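Side-chain contact in Blr3880 protein (Bradyrhizobium japonicum, PDB 2OOD), which probably catalyses the zinc-dependent hydrolytic deamination of guanine to xanthine and ammonia, the first step of guanine breakdown: residues Lys101-Tyr104 and Pro105-Lys109. Residues are numbered along the deposited sequence; the frame is centred on the assembly and turned at random.
Sequences KSIY and PEEIK
Ile103 and Glu107, one turn apart, run side by side in the same direction, the methyl CG2 of Ile103 lying against the carboxylate end of Glu107, with CD 3.7 Å from that methyl. With CG anti to its carbonyl carbon (chi1 -70°) and the chain extended beyond, Glu107 reaches back along the helix; its OE2 accepts from Gln84 and pairs with Arg206, which also packs on Ile103. Pro105 kinks the helix, having no N-H to give, and its CG rests 3.5 Å from Lys101 O. Ile103 O, in the turn before the proline, takes two backbone donors from beyond it: Glu107 N at 2.9 Å, nearly straight, and Glu106 N at 3.0 Å, from above the carbonyl plane. This kinked helix, 95-107, belongs to the TIM-barrel amidohydrolase domain and lies beside the active site: the Glu107 side chain is about 5 Å from that of the zinc ligand His81, and the Tyr104 side chain about 5 Å from bound guanine. Shortening Glu107 to an alanine removes the carboxylate, which would probably leave the Arg206 charge and the Gln84 amide without this partner and open a gap beside the Ile103 methyl. On another side, Glu106 bends at chi2 (70°), Lys109 NZ bridging to its OE1 at 3.0 Å while Tyr115 hydrogen-bonds OE2.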
# COMPACT_ATOMS: atom_id res chain seq x y z
N LYS A 101 -22.29 8.57 -3.71
CA LYS A 101 -22.59 7.62 -2.65
C LYS A 101 -21.94 7.83 -1.28
O LYS A 101 -22.63 7.73 -0.26
CB LYS A 101 -22.27 6.19 -3.12
CG LYS A 101 -22.49 5.15 -2.01
CD LYS A 101 -22.10 3.73 -2.43
CE LYS A 101 -22.32 2.74 -1.27
NZ LYS A 101 -21.99 1.32 -1.63
N SER A 102 -20.64 8.12 -1.24
CA SER A 102 -19.96 8.24 0.04
C SER A 102 -19.39 9.58 0.51
O SER A 102 -19.20 9.80 1.71
CB SER A 102 -18.83 7.21 0.07
OG SER A 102 -19.26 5.99 -0.48
N ILE A 103 -19.10 10.48 -0.42
CA ILE A 103 -18.49 11.74 -0.04
C ILE A 103 -19.43 12.90 0.30
O ILE A 103 -19.33 13.48 1.38
CB ILE A 103 -17.46 12.16 -1.14
CG1 ILE A 103 -16.11 11.50 -0.84
CG2 ILE A 103 -17.28 13.67 -1.16
CD1 ILE A 103 -16.19 10.07 -0.35
N TYR A 104 -20.35 13.24 -0.59
CA TYR A 104 -21.25 14.35 -0.34
C TYR A 104 -22.08 14.19 0.94
O TYR A 104 -22.23 15.14 1.71
CB TYR A 104 -22.15 14.58 -1.56
CG TYR A 104 -21.36 14.98 -2.80
CD1 TYR A 104 -21.63 14.40 -4.04
CD2 TYR A 104 -20.35 15.94 -2.74
CE1 TYR A 104 -20.92 14.78 -5.19
CE2 TYR A 104 -19.63 16.32 -3.87
CZ TYR A 104 -19.92 15.74 -5.10
OH TYR A 104 -19.21 16.12 -6.24
N PRO A 105 -22.64 13.00 1.19
CA PRO A 105 -23.42 12.89 2.42
C PRO A 105 -22.63 13.18 3.70
O PRO A 105 -23.22 13.51 4.73
CB PRO A 105 -23.98 11.46 2.37
CG PRO A 105 -23.08 10.74 1.41
CD PRO A 105 -22.78 11.79 0.36
N GLU A 106 -21.30 13.08 3.63
CA GLU A 106 -20.45 13.34 4.79
C GLU A 106 -19.97 14.79 4.84
O GLU A 106 -19.96 15.41 5.89
CB GLU A 106 -19.23 12.41 4.77
CG GLU A 106 -18.12 12.73 5.77
CD GLU A 106 -18.50 12.45 7.22
OE1 GLU A 106 -19.42 11.63 7.45
OE2 GLU A 106 -17.86 13.04 8.12
N GLU A 107 -19.57 15.31 3.68
CA GLU A 107 -19.09 16.69 3.59
C GLU A 107 -20.16 17.71 3.95
O GLU A 107 -19.86 18.82 4.37
CB GLU A 107 -18.56 16.97 2.19
CG GLU A 107 -17.27 16.23 1.89
CD GLU A 107 -16.55 16.77 0.68
OE1 GLU A 107 -16.63 17.99 0.43
OE2 GLU A 107 -15.90 15.98 -0.02
N ILE A 108 -21.42 17.32 3.78
CA ILE A 108 -22.52 18.22 4.07
C ILE A 108 -22.65 18.47 5.58
O ILE A 108 -23.21 19.49 6.00
CB ILE A 108 -23.84 17.65 3.49
CG1 ILE A 108 -24.92 18.73 3.52
CG2 ILE A 108 -24.27 16.42 4.27
CD1 ILE A 108 -26.18 18.35 2.75
N LYS A 109 -22.11 17.56 6.40
CA LYS A 109 -22.16 17.70 7.86
C LYS A 109 -21.32 18.87 8.35
O LYS A 109 -21.56 19.41 9.43
CB LYS A 109 -21.65 16.43 8.54
CG LYS A 109 -22.35 15.15 8.18
CD LYS A 109 -21.71 13.99 8.94
CE LYS A 109 -22.37 12.66 8.63
NZ LYS A 109 -21.72 11.56 9.38